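Phenylalanine/tyrosine ammonia-lyase (Rhodosporidium toruloides, PDB 1Y2M) catalyses the non-oxidative deamination of L-phenylalanine and L-tyrosine to trans-cinnamic and p-coumaric acid with release of ammonium, working as a homotetramer. Local coordinates at residues L292-T297 and I326-N331; M299-M304 and K334-S339; S310-L315 and V343-E348; R362-T367 and N436-T441; A534-A539 and F668-L673. All blocks are in the same frame, centred on the assembly; numbering follows the deposited sequence.

Interaction 1: residues L292-T297 and I326-N331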
# COMPACT_ATOMS: atom_id res chain seq x y z
N LEU B 292 25.19 -10.14 1.83
CA LEU B 292 25.81 -8.99 2.53
C LEU B 292 25.11 -8.70 3.87
O LEU B 292 25.75 -8.36 4.87
CB LEU B 292 25.87 -7.77 1.62
CG LEU B 292 26.38 -6.45 2.21
CD1 LEU B 292 27.84 -6.63 2.72
CD2 LEU B 292 26.30 -5.29 1.24
N SER B 293 23.80 -8.86 3.90
CA SER B 293 23.01 -8.69 5.13
C SER B 293 23.49 -9.67 6.21
O SER B 293 23.58 -9.33 7.39
CB SER B 293 21.53 -8.94 4.85
OG SER B 293 20.82 -8.80 6.07
N GLN B 294 23.78 -10.89 5.79
CA GLN B 294 24.26 -11.94 6.70
C GLN B 294 25.67 -11.61 7.21
O GLN B 294 25.99 -11.75 8.40
CB GLN B 294 24.26 -13.28 5.99
CG GLN B 294 22.83 -13.73 5.81
CD GLN B 294 22.69 -15.04 5.06
OE1 GLN B 294 23.33 -16.01 5.41
NE2 GLN B 294 21.85 -15.06 4.05
N SER B 295 26.51 -11.16 6.30
CA SER B 295 27.85 -10.73 6.65
C SER B 295 27.86 -9.57 7.65
O SER B 295 28.60 -9.55 8.63
CB SER B 295 28.67 -10.40 5.38
OG SER B 295 28.83 -11.57 4.56
N LEU B 296 26.99 -8.60 7.41
CA LEU B 296 26.84 -7.46 8.30
C LEU B 296 26.28 -7.87 9.65
O LEU B 296 26.70 -7.33 10.66
CB LEU B 296 25.92 -6.43 7.64
CG LEU B 296 26.58 -5.65 6.53
CD1 LEU B 296 25.56 -4.85 5.79
CD2 LEU B 296 27.60 -4.71 7.11
N THR B 297 25.38 -8.83 9.68
CA THR B 297 24.90 -9.42 10.92
C THR B 297 26.09 -9.95 11.77
O THR B 297 26.21 -9.63 12.95
CB THR B 297 23.85 -10.54 10.68
OG1 THR B 297 22.70 -9.98 10.04
CG2 THR B 297 23.41 -11.13 12.01
N ILE B 326 18.10 -22.75 8.82
CA ILE B 326 19.32 -23.54 9.00
C ILE B 326 20.45 -22.93 8.18
O ILE B 326 21.55 -22.76 8.66
CB ILE B 326 19.08 -24.98 8.61
CG1 ILE B 326 18.10 -25.66 9.58
CG2 ILE B 326 20.38 -25.74 8.49
CD1 ILE B 326 17.64 -27.02 9.10
N GLU B 327 20.14 -22.61 6.92
CA GLU B 327 21.13 -22.05 6.02
C GLU B 327 21.73 -20.76 6.53
O GLU B 327 22.94 -20.57 6.54
CB GLU B 327 20.49 -21.85 4.65
CG GLU B 327 21.31 -21.08 3.68
CD GLU B 327 20.61 -20.91 2.30
OE1 GLU B 327 19.64 -21.65 2.04
OE2 GLU B 327 21.06 -20.08 1.52
N VAL B 328 20.86 -19.83 6.90
CA VAL B 328 21.33 -18.51 7.33
C VAL B 328 22.15 -18.61 8.66
O VAL B 328 23.23 -18.03 8.80
CB VAL B 328 20.14 -17.54 7.49
CG1 VAL B 328 20.60 -16.25 8.17
CG2 VAL B 328 19.44 -17.29 6.13
N ALA B 329 21.64 -19.35 9.62
CA ALA B 329 22.36 -19.57 10.88
C ALA B 329 23.73 -20.18 10.62
O ALA B 329 24.73 -19.79 11.21
CB ALA B 329 21.56 -20.43 11.80
N GLY B 330 23.78 -21.12 9.70
CA GLY B 330 25.05 -21.75 9.33
C GLY B 330 26.02 -20.78 8.69
O GLY B 330 27.23 -20.86 8.95
N ASN B 331 25.54 -19.91 7.81
CA ASN B 331 26.42 -18.89 7.20
C ASN B 331 26.98 -17.97 8.27
O ASN B 331 28.19 -17.76 8.33
CB ASN B 331 25.66 -18.04 6.17
CG ASN B 331 25.33 -18.79 4.89
OD1 ASN B 331 25.97 -19.78 4.56
ND2 ASN B 331 24.36 -18.23 4.10
O HOH W 1 21.50 -17.28 2.33
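Gln294 sends its extended side chain from helix 273-303 to helix 323-336, where it touches Val328 and Asn331 and reaches Glu327 through a water. That water accepts from Gln294 NE2 at 2.8 Å and donates to Glu327 OE2 at 2.9 Å; the same carboxylate oxygen also takes Gln44 N. The next residue, Val328, rests both methyls against one face of the amide, CG1 standing opposite the backbone N (chi1 170°). Its CG1 lies 3.9 Å from Gln294 CD and its CG2 3.9 Å from Gln294 NE2. Asn331 then closes the contact: its ND2 donates to Gln294 OE1 over 2.8 Å, nearly straight at 162°, with the acceptor in the plane of the Asn331 amide. The two amides are almost coplanar, their planes only 19° apart. Both polar atoms of this buried glutamine amide are bonded, OE1 by Asn331 and NE2 by the water, which fixes which way round it lies. Cutting Gln294 back to an alanine is likely to cost Asn331 ND2 its acceptor, leave the water on Glu327 without this second partner, and open a gap beside the Val328 methyls. Around the pair, helix 368-391 packs on Gln294 and Glu327 through Leu372 and Ile380, helix 506-560 lies against Leu292 and Leu296, and helix 708-714 touches Leu292 and Ser295.

Interaction 2: residues M299-M304 and K334-S339; sequences MTVEAM and KLLEGS
Val301 and Glu302, in the last turn of helix 273-303, meet Leu336 and Ser339 where helix 323-336 runs out into a type II beta turn, Leu336 to Ser339. This is helix-end packing in the mainly helical body of a PAL/histidase-family lyase. Val301 comes first. Its CG1 touches Leu336 CD1 at 4.1 Å, and the two side chains cross at about a right angle, a purely apolar meeting.

Glu302 does more. Its chain is extended beyond CG and runs antiparallel to that of Leu336, so that Glu302 CG passes Leu336 CD2 at 3.7 Å and the carboxylate is carried on to the turn. There OE2 receives the Ser339 hydroxyl on its anti lone pair, the one turned away from OE1. OE2 also takes Ser659 N, and OE1 is bonded to Thr662 OG1, so the buried carboxylate is gripped at both oxygens by the chain around residues 659-662. That many partners would probably stabilise its negative charge.

Ser339 reaches it because its OG stands opposite its backbone N (chi1 -175°). The turn behind it is closed by Ser339 N to Leu336 O, 3.0 Å, with Gly338 at a positive phi of 85°. Besides donating to Glu302, Ser339 OG is hydrogen-bonded to the backbone N of both Phe341 and Ala342. The hydroxyl bond itself is short: Ser339 OG stands 2.5 Å from Glu302 OE2.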
# COMPACT_ATOMS: atom_id res chain seq x y z
N MSE B 299 29.31 -9.21 11.48
CA MSE B 299 30.24 -8.14 11.90
C MSE B 299 29.69 -7.28 13.01
O MSE B 299 30.40 -6.74 13.87
CB MSE B 299 30.68 -7.34 10.69
CG MSE B 299 31.41 -8.21 9.77
SE MSE B 299 32.14 -7.23 8.23
CE MSE B 299 33.75 -6.68 9.02
N THR B 300 28.37 -7.12 12.98
CA THR B 300 27.68 -6.42 14.09
C THR B 300 27.75 -7.21 15.39
O THR B 300 27.89 -6.63 16.47
CB THR B 300 26.25 -6.04 13.70
OG1 THR B 300 26.24 -5.28 12.47
CG2 THR B 300 25.59 -5.19 14.79
N VAL B 301 27.59 -8.53 15.34
CA VAL B 301 27.72 -9.32 16.56
C VAL B 301 29.13 -9.06 17.11
O VAL B 301 29.32 -8.87 18.32
CB VAL B 301 27.49 -10.84 16.30
CG1 VAL B 301 27.86 -11.67 17.52
CG2 VAL B 301 26.03 -11.14 15.87
N GLU B 302 30.12 -9.02 16.22
CA GLU B 302 31.50 -8.76 16.67
C GLU B 302 31.65 -7.36 17.29
O GLU B 302 32.13 -7.21 18.41
CB GLU B 302 32.49 -8.96 15.51
CG GLU B 302 32.57 -10.39 15.05
CD GLU B 302 33.71 -10.57 14.03
OE1 GLU B 302 33.51 -10.10 12.90
OE2 GLU B 302 34.80 -11.14 14.36
N ALA B 303 31.16 -6.32 16.62
CA ALA B 303 31.28 -4.96 17.14
C ALA B 303 30.54 -4.82 18.47
O ALA B 303 30.95 -4.07 19.32
CB ALA B 303 30.72 -3.97 16.16
N MSE B 304 29.45 -5.56 18.65
CA MSE B 304 28.61 -5.48 19.86
C MSE B 304 29.08 -6.42 20.95
O MSE B 304 28.47 -6.50 21.98
CB MSE B 304 27.17 -5.80 19.50
CG MSE B 304 26.54 -4.79 18.57
SE MSE B 304 25.97 -3.22 19.68
CE MSE B 304 24.42 -4.00 20.67
N LYS B 334 29.46 -19.79 10.52
CA LYS B 334 30.73 -19.93 9.79
C LYS B 334 31.55 -18.65 9.89
O LYS B 334 32.73 -18.68 10.23
CB LYS B 334 30.47 -20.31 8.34
CG LYS B 334 31.75 -20.29 7.49
CD LYS B 334 31.93 -21.51 6.62
CE LYS B 334 30.89 -21.66 5.58
NZ LYS B 334 31.27 -22.77 4.64
N LEU B 335 30.89 -17.53 9.63
CA LEU B 335 31.57 -16.24 9.67
C LEU B 335 32.11 -15.90 11.05
O LEU B 335 33.14 -15.25 11.13
CB LEU B 335 30.65 -15.13 9.21
CG LEU B 335 30.19 -15.19 7.75
CD1 LEU B 335 29.21 -14.10 7.52
CD2 LEU B 335 31.38 -15.07 6.77
N LEU B 336 31.40 -16.29 12.13
CA LEU B 336 31.83 -15.95 13.49
C LEU B 336 32.90 -16.87 14.09
O LEU B 336 33.50 -16.54 15.12
CB LEU B 336 30.63 -15.86 14.47
CG LEU B 336 29.69 -14.69 14.12
CD1 LEU B 336 28.39 -14.75 14.93
CD2 LEU B 336 30.42 -13.36 14.32
N GLU B 337 33.14 -18.03 13.47
CA GLU B 337 34.17 -18.93 13.97
C GLU B 337 35.48 -18.21 14.01
O GLU B 337 35.86 -17.55 13.05
CB GLU B 337 34.31 -20.16 13.11
CG GLU B 337 33.11 -21.00 13.24
CD GLU B 337 33.41 -22.47 13.38
OE1 GLU B 337 34.60 -22.86 13.49
OE2 GLU B 337 32.40 -23.20 13.40
N GLY B 338 36.15 -18.34 15.14
CA GLY B 338 37.47 -17.73 15.27
C GLY B 338 37.47 -16.28 15.68
O GLY B 338 38.56 -15.71 15.92
N SER B 339 36.30 -15.65 15.75
CA SER B 339 36.20 -14.28 16.27
C SER B 339 36.65 -14.21 17.72
O SER B 339 36.31 -15.06 18.52
CB SER B 339 34.77 -13.74 16.18
OG SER B 339 34.73 -12.37 16.59

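Interaction 3: residues S310-L315 and V343-E348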
# COMPACT_ATOMS: atom_id res chain seq x y z
N SER B 310 23.63 -17.54 19.33
CA SER B 310 22.33 -17.41 18.62
C SER B 310 22.28 -18.31 17.38
O SER B 310 21.20 -18.63 16.92
CB SER B 310 22.06 -15.97 18.20
OG SER B 310 21.96 -15.15 19.30
N PHE B 311 23.45 -18.67 16.85
CA PHE B 311 23.53 -19.35 15.55
C PHE B 311 23.91 -20.82 15.67
O PHE B 311 24.23 -21.44 14.71
CB PHE B 311 24.52 -18.58 14.68
CG PHE B 311 24.25 -17.12 14.70
CD1 PHE B 311 23.19 -16.63 13.97
CD2 PHE B 311 24.99 -16.26 15.47
CE1 PHE B 311 22.87 -15.33 14.03
CE2 PHE B 311 24.63 -14.93 15.58
CZ PHE B 311 23.59 -14.46 14.84
N HIS B 312 23.90 -21.34 16.90
CA HIS B 312 24.24 -22.72 17.19
C HIS B 312 23.26 -23.67 16.50
O HIS B 312 22.08 -23.38 16.46
CB HIS B 312 24.17 -22.92 18.70
CG HIS B 312 24.80 -24.19 19.14
ND1 HIS B 312 24.17 -25.42 19.04
CD2 HIS B 312 26.00 -24.43 19.72
CE1 HIS B 312 24.97 -26.35 19.53
NE2 HIS B 312 26.09 -25.77 19.95
N PRO B 313 23.76 -24.79 15.93
CA PRO B 313 22.83 -25.73 15.27
C PRO B 313 21.65 -26.22 16.10
O PRO B 313 20.61 -26.58 15.53
CB PRO B 313 23.70 -26.96 14.97
CG PRO B 313 25.10 -26.51 15.08
CD PRO B 313 25.16 -25.24 15.84
N PHE B 314 21.79 -26.31 17.42
CA PHE B 314 20.68 -26.79 18.21
C PHE B 314 19.45 -25.90 18.02
O PHE B 314 18.31 -26.38 18.01
CB PHE B 314 21.04 -26.85 19.70
CG PHE B 314 19.98 -27.44 20.52
CD1 PHE B 314 19.72 -28.82 20.49
CD2 PHE B 314 19.18 -26.63 21.25
CE1 PHE B 314 18.68 -29.37 21.29
CE2 PHE B 314 18.14 -27.16 22.02
CZ PHE B 314 17.87 -28.48 22.03
N LEU B 315 19.69 -24.61 17.85
CA LEU B 315 18.64 -23.60 17.78
C LEU B 315 17.97 -23.52 16.44
O LEU B 315 17.04 -22.72 16.25
CB LEU B 315 19.16 -22.23 18.17
CG LEU B 315 19.47 -22.02 19.66
CD1 LEU B 315 20.19 -20.69 19.88
CD2 LEU B 315 18.20 -22.04 20.48
N VAL B 343 31.27 -13.59 21.54
CA VAL B 343 31.31 -14.58 22.62
C VAL B 343 30.80 -15.94 22.13
O VAL B 343 29.72 -16.03 21.54
CB VAL B 343 30.49 -14.08 23.81
CG1 VAL B 343 30.49 -15.08 24.95
CG2 VAL B 343 31.04 -12.72 24.26
N HIS B 344 31.58 -17.00 22.37
CA HIS B 344 31.28 -18.33 21.84
C HIS B 344 30.59 -19.25 22.85
O HIS B 344 30.98 -19.27 24.00
CB HIS B 344 32.58 -18.96 21.32
CG HIS B 344 33.13 -18.21 20.15
ND1 HIS B 344 32.62 -18.37 18.88
CD2 HIS B 344 34.06 -17.23 20.07
CE1 HIS B 344 33.25 -17.54 18.06
NE2 HIS B 344 34.13 -16.85 18.76
N HIS B 345 29.56 -19.99 22.40
CA HIS B 345 28.73 -20.83 23.30
C HIS B 345 29.62 -21.82 24.03
O HIS B 345 29.48 -22.04 25.23
CB HIS B 345 27.57 -21.55 22.53
CG HIS B 345 26.96 -22.70 23.29
ND1 HIS B 345 25.97 -22.54 24.24
CD2 HIS B 345 27.21 -24.04 23.23
CE1 HIS B 345 25.63 -23.72 24.72
NE2 HIS B 345 26.39 -24.64 24.15
N GLU B 346 30.54 -22.42 23.28
CA GLU B 346 31.40 -23.47 23.84
C GLU B 346 32.37 -22.95 24.90
O GLU B 346 32.91 -23.75 25.68
CB GLU B 346 32.19 -24.21 22.74
CG GLU B 346 33.27 -23.38 22.09
CD GLU B 346 32.79 -22.62 20.86
OE1 GLU B 346 31.55 -22.43 20.67
OE2 GLU B 346 33.68 -22.20 20.10
N GLU B 347 32.62 -21.63 24.91
CA GLU B 347 33.39 -21.02 26.00
C GLU B 347 32.46 -20.64 27.14
O GLU B 347 32.79 -20.81 28.32
CB GLU B 347 34.13 -19.76 25.52
CG GLU B 347 35.16 -19.97 24.38
CD GLU B 347 35.46 -18.67 23.56
OE1 GLU B 347 34.82 -17.59 23.78
OE2 GLU B 347 36.32 -18.75 22.64
N GLU B 348 31.28 -20.11 26.80
CA GLU B 348 30.29 -19.68 27.81
C GLU B 348 29.84 -20.81 28.74
O GLU B 348 29.63 -20.61 29.93
CB GLU B 348 29.01 -19.16 27.17
CG GLU B 348 29.11 -17.90 26.44
CD GLU B 348 27.77 -17.54 25.82
OE1 GLU B 348 27.18 -16.56 26.29
OE2 GLU B 348 27.29 -18.28 24.92
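His312 and His345 both swing CG opposite their own backbone N, chi1 -166° and 163°, and this points the two imidazoles toward each other from the two segments. They meet at the CD2 corners: His312 CD2 is 3.7 Å from His345 CD2, and His312 NE2 is 3.9 Å from that same His345 carbon. The planes are turned 68° from one another and the approach is oblique, with no hydrogen bond between the rings. The NE2 atom of His312 stands 4.4 Å from NE2 of His345.

His312 has a bond of its own. It precedes the turn leading into helix 314-318, and its ND1 accepts from Phe314 N at 3.0 Å, a capping bond at that turn, the donor lying near the ring plane. This bond is consistent with a neutral His312 whose single ring proton sits on NE2. Over one face of the ring lies Pro313 CD, displaced toward the rim. On the other segment, His344 is the N-cap residue of the short helix 345-348, its carbonyl O taking Glu347 N at 3.0 Å and Glu348 N at 2.9 Å. The entrances to two short helices thus bring their histidines together at a subunit interface. His408 of the second subunit stacks on the His345 ring and also meets the rings of His312 and Phe314, while Leu315 O accepts from Asn412 ND2 of that subunit.

Interaction 4: residues R362-T367 and N436-T441; sequences RYPLRT and NFTQLT
Pro364 and Gln439 bring the one-turn helix 363-366 within 5.3 Å, CA to CA, of the long helix 416-443. Gln439, extended beyond CG, lays that atom 3.6 Å from Pro364 CB and carries its amide past the ring. There Gln439 NE2 donates to Pro364 O at 3.0 Å, almost straight at 174° and in the plane of the amide, though the donor sits well above the plane of the carbonyl. The same NE2 is bonded to Thr297 OG1 on helix 273-303, and a weak bond from Asn436 ND2 reaches Gln439 OE1, which together fix the rotation of the amide. The short helix carries Arg366, which probably binds (E)-cinnamate as in related lyases, and its other side faces the second subunit: Arg366 NH1 bonds to Gly410 O there. Thr438 meets the proline ring, the two side chains crossing at about a right angle. Its OG1 is 3.1 Å from Pro364 CG, a close contact, the hydroxyl standing between backbone N and carbonyl carbon (chi1 63°), where it also bonds to Leu435 O in its own helix. Leu365 finishes the contact with CD2 at 4.0 Å from Gln439 CG.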
# COMPACT_ATOMS: atom_id res chain seq x y z
N ARG B 362 19.64 -8.50 21.66
CA ARG B 362 18.31 -8.14 21.26
C ARG B 362 17.95 -8.81 19.92
O ARG B 362 18.76 -9.49 19.31
CB ARG B 362 18.21 -6.62 21.19
CG ARG B 362 18.43 -5.96 22.56
CD ARG B 362 18.41 -4.46 22.38
NE ARG B 362 18.68 -3.75 23.63
CZ ARG B 362 19.89 -3.36 24.01
NH1 ARG B 362 20.97 -3.63 23.29
NH2 ARG B 362 20.02 -2.70 25.16
N TYR B 363 16.73 -8.57 19.47
CA TYR B 363 16.21 -9.39 18.39
C TYR B 363 16.90 -9.16 17.05
O TYR B 363 16.96 -10.13 16.22
CB TYR B 363 14.70 -9.21 18.24
CG TYR B 363 13.82 -9.85 19.28
CD1 TYR B 363 14.30 -10.36 20.48
CD2 TYR B 363 12.43 -9.82 19.08
CE1 TYR B 363 13.40 -10.92 21.45
CE2 TYR B 363 11.59 -10.31 20.00
CZ TYR B 363 12.05 -10.87 21.15
OH TYR B 363 11.07 -11.33 22.03
N PRO B 364 17.37 -7.92 16.75
CA PRO B 364 18.05 -7.76 15.46
C PRO B 364 19.21 -8.73 15.19
O PRO B 364 19.44 -9.13 14.06
CB PRO B 364 18.49 -6.28 15.48
CG PRO B 364 17.32 -5.65 16.30
CD PRO B 364 17.20 -6.62 17.44
N LEU B 365 19.89 -9.13 16.24
CA LEU B 365 20.95 -10.13 16.15
C LEU B 365 20.43 -11.54 16.45
O LEU B 365 20.64 -12.47 15.67
CB LEU B 365 22.05 -9.75 17.14
CG LEU B 365 22.80 -8.46 16.78
CD1 LEU B 365 23.91 -8.18 17.83
CD2 LEU B 365 23.37 -8.45 15.32
N ARG B 366 19.74 -11.70 17.57
CA ARG B 366 19.36 -13.04 18.06
C ARG B 366 18.28 -13.72 17.21
O ARG B 366 18.22 -14.94 17.20
CB ARG B 366 18.94 -12.98 19.51
CG ARG B 366 18.41 -14.30 20.13
CD ARG B 366 18.54 -14.29 21.63
NE ARG B 366 17.90 -13.16 22.29
CZ ARG B 366 16.74 -13.19 22.94
NH1 ARG B 366 16.00 -14.30 22.98
NH2 ARG B 366 16.30 -12.09 23.53
N THR B 367 17.46 -12.94 16.51
CA THR B 367 16.41 -13.53 15.66
C THR B 367 16.72 -13.40 14.18
O THR B 367 15.84 -13.64 13.31
CB THR B 367 14.98 -12.95 15.93
OG1 THR B 367 14.87 -11.62 15.40
CG2 THR B 367 14.61 -13.01 17.40
N ASN B 436 18.70 -4.90 9.03
CA ASN B 436 20.00 -4.26 9.14
C ASN B 436 19.84 -2.84 9.71
O ASN B 436 20.70 -2.37 10.44
CB ASN B 436 20.74 -4.27 7.79
CG ASN B 436 21.09 -5.70 7.37
OD1 ASN B 436 20.54 -6.20 6.43
ND2 ASN B 436 21.99 -6.36 8.11
N PHE B 437 18.77 -2.14 9.39
CA PHE B 437 18.58 -0.80 10.02
C PHE B 437 18.53 -1.00 11.55
O PHE B 437 19.12 -0.25 12.32
CB PHE B 437 17.25 -0.21 9.59
CG PHE B 437 16.80 0.94 10.44
CD1 PHE B 437 17.49 2.13 10.45
CD2 PHE B 437 15.73 0.79 11.26
CE1 PHE B 437 17.10 3.18 11.26
CE2 PHE B 437 15.33 1.82 12.11
CZ PHE B 437 16.03 3.02 12.09
N THR B 438 17.74 -1.96 12.02
CA THR B 438 17.58 -2.14 13.47
C THR B 438 18.87 -2.56 14.13
O THR B 438 19.20 -2.12 15.26
CB THR B 438 16.48 -3.15 13.90
OG1 THR B 438 16.76 -4.48 13.44
CG2 THR B 438 15.14 -2.71 13.36
N GLN B 439 19.66 -3.35 13.41
CA GLN B 439 21.04 -3.69 13.93
C GLN B 439 21.92 -2.45 14.05
O GLN B 439 22.60 -2.24 15.07
CB GLN B 439 21.76 -4.70 13.02
CG GLN B 439 21.12 -6.06 12.98
CD GLN B 439 21.70 -6.94 11.90
OE1 GLN B 439 22.50 -6.47 11.08
NE2 GLN B 439 21.29 -8.23 11.87
N LEU B 440 21.94 -1.66 12.98
CA LEU B 440 22.80 -0.50 12.90
C LEU B 440 22.35 0.53 13.94
O LEU B 440 23.16 1.05 14.67
CB LEU B 440 22.71 0.11 11.52
CG LEU B 440 23.43 1.46 11.35
CD1 LEU B 440 24.90 1.30 11.62
CD2 LEU B 440 23.28 1.97 9.92
N THR B 441 21.04 0.79 14.07
CA THR B 441 20.61 1.89 14.93
C THR B 441 20.82 1.54 16.42
O THR B 441 21.07 2.41 17.25
CB THR B 441 19.21 2.37 14.55
OG1 THR B 441 19.02 3.71 15.08
CG2 THR B 441 18.16 1.42 15.04

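Interaction 5: residues A534-A539 and F668-L673; sequences AIDLRA and FVREEL
Asp536 and Arg670 form a buried salt bridge between helix 506-560 and helix 662-672, a side-on grip in which two nitrogens of the guanidinium hold a single carboxylate oxygen. Arg670 NH2 donates to Asp536 OD2 at 2.8 Å (149°), and Arg670 NE donates to the same oxygen at 3.0 Å (144°). Both bonds are somewhat bent, as they must be when neighbouring N-H groups converge on one atom. OD2 lies at the edge of the guanidinium, close to its plane. Seen from the acid, NE uses the syn lone pair, whereas NH2 comes from the anti side and stands out of the carboxylate plane.

The other oxygen is not idle: Asp536 OD1 is bonded to Tyr666 OH and Ser652 OG, so the carboxylate receives four hydrogen bonds from three residues and its charge would probably be well compensated. The remaining arm of the arginine, NH1, is bonded to Val675 O. A bend at chi2 (-87°) turns the arginine chain toward the aspartate, whose helix is far off, the nearest CA pair, Asp536 and Arg670, being 10.8 Å apart. A leucine in place of Arg670 would probably leave the buried Asp536 charge without its counter-ion and Val675 O without that donor. Arg670 itself sits within a pi-type turn of its helix, closed by Leu673 N bonding to Phe668 O at 3.0 Å.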
# COMPACT_ATOMS: atom_id res chain seq x y z
N ALA B 534 33.01 0.86 14.21
CA ALA B 534 32.75 0.27 15.52
C ALA B 534 33.78 -0.81 15.86
O ALA B 534 34.28 -0.90 16.98
CB ALA B 534 31.35 -0.32 15.55
N ILE B 535 34.13 -1.63 14.85
CA ILE B 535 35.14 -2.70 15.03
C ILE B 535 36.50 -2.11 15.46
O ILE B 535 37.16 -2.59 16.34
CB ILE B 535 35.28 -3.53 13.75
CG1 ILE B 535 34.10 -4.51 13.70
CG2 ILE B 535 36.55 -4.26 13.70
CD1 ILE B 535 33.85 -5.16 12.36
N ASP B 536 36.92 -1.05 14.78
CA ASP B 536 38.17 -0.40 15.14
C ASP B 536 38.10 0.21 16.55
O ASP B 536 39.07 0.15 17.29
CB ASP B 536 38.44 0.65 14.07
CG ASP B 536 39.03 0.07 12.83
OD1 ASP B 536 39.69 -1.02 12.88
OD2 ASP B 536 38.91 0.72 11.74
N LEU B 537 36.98 0.81 16.92
CA LEU B 537 36.83 1.39 18.27
C LEU B 537 36.81 0.30 19.34
O LEU B 537 37.37 0.46 20.47
CB LEU B 537 35.59 2.27 18.36
CG LEU B 537 35.65 3.56 17.51
CD1 LEU B 537 34.27 4.29 17.54
CD2 LEU B 537 36.76 4.46 17.97
N ARG B 538 36.15 -0.80 19.02
CA ARG B 538 36.20 -1.93 19.94
C ARG B 538 37.61 -2.48 20.12
O ARG B 538 38.04 -2.87 21.21
CB ARG B 538 35.25 -3.02 19.49
CG ARG B 538 35.00 -4.06 20.60
CD ARG B 538 34.18 -3.52 21.74
NE ARG B 538 32.74 -3.47 21.45
CZ ARG B 538 31.82 -2.96 22.26
NH1 ARG B 538 32.21 -2.37 23.40
NH2 ARG B 538 30.56 -3.04 21.95
N ALA B 539 38.35 -2.53 19.02
CA ALA B 539 39.73 -3.03 19.09
C ALA B 539 40.60 -2.12 19.97
O ALA B 539 41.43 -2.65 20.74
CB ALA B 539 40.30 -3.15 17.72
N PHE B 668 38.91 -5.66 2.57
CA PHE B 668 38.42 -5.17 1.28
C PHE B 668 38.07 -3.71 1.33
O PHE B 668 38.44 -2.93 0.47
CB PHE B 668 37.19 -5.97 0.86
CG PHE B 668 36.55 -5.49 -0.41
CD1 PHE B 668 37.24 -5.60 -1.64
CD2 PHE B 668 35.27 -4.92 -0.40
CE1 PHE B 668 36.65 -5.15 -2.83
CE2 PHE B 668 34.70 -4.48 -1.58
CZ PHE B 668 35.38 -4.61 -2.80
N VAL B 669 37.34 -3.31 2.37
CA VAL B 669 36.86 -1.94 2.45
C VAL B 669 38.01 -0.99 2.86
O VAL B 669 38.22 0.08 2.26
CB VAL B 669 35.68 -1.81 3.41
CG1 VAL B 669 35.31 -0.36 3.54
CG2 VAL B 669 34.52 -2.56 2.86
N ARG B 670 38.77 -1.37 3.88
CA ARG B 670 39.79 -0.52 4.43
C ARG B 670 40.97 -0.35 3.46
O ARG B 670 41.55 0.74 3.35
CB ARG B 670 40.25 -1.10 5.78
CG ARG B 670 39.30 -0.84 6.95
CD ARG B 670 39.61 0.51 7.60
NE ARG B 670 38.77 0.76 8.78
CZ ARG B 670 37.58 1.31 8.75
NH1 ARG B 670 37.02 1.67 7.61
NH2 ARG B 670 36.94 1.53 9.88
N GLU B 671 41.35 -1.43 2.78
CA GLU B 671 42.51 -1.43 1.90
C GLU B 671 42.12 -1.27 0.46
O GLU B 671 42.54 -0.31 -0.18
CB GLU B 671 43.33 -2.69 2.07
CG GLU B 671 43.80 -2.92 3.47
CD GLU B 671 44.35 -1.70 4.19
OE1 GLU B 671 45.08 -0.89 3.59
OE2 GLU B 671 44.08 -1.58 5.41
N GLU B 672 41.34 -2.19 -0.11
CA GLU B 672 41.07 -2.08 -1.55
C GLU B 672 40.24 -0.87 -1.91
O GLU B 672 40.52 -0.21 -2.92
CB GLU B 672 40.40 -3.32 -2.12
CG GLU B 672 41.31 -4.52 -2.21
CD GLU B 672 40.67 -5.70 -2.96
OE1 GLU B 672 40.39 -5.57 -4.18
OE2 GLU B 672 40.48 -6.77 -2.35
N LEU B 673 39.23 -0.55 -1.09
CA LEU B 673 38.38 0.61 -1.33
C LEU B 673 38.95 1.89 -0.73
O LEU B 673 38.49 2.99 -1.07
CB LEU B 673 36.97 0.39 -0.80
CG LEU B 673 36.20 -0.80 -1.35
CD1 LEU B 673 34.73 -0.71 -0.92
CD2 LEU B 673 36.37 -0.93 -2.86

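Overall arrangement
Interactions 1 and 2 join the same two elements, helix 273-303 and helix 323-336, at successive levels: amides and a water carry the first, a carboxylate-hydroxyl bond with apolar side chains the second. Interaction 4 abuts both, through Thr297 with Gln439 and Val301 with Leu365. Interaction 5 reaches helix 273-303 from the helix 506-560 side, where Arg538 NE bonds to Ala303 O, and alone relies on a salt bridge. These four are buried. Interaction 3 is a surface contact of the chain, an oblique histidine pair near the second subunit, tied to interaction 2 by Ser339 O with His344 NE2. Interactions 3 and 4 both touch that subunit.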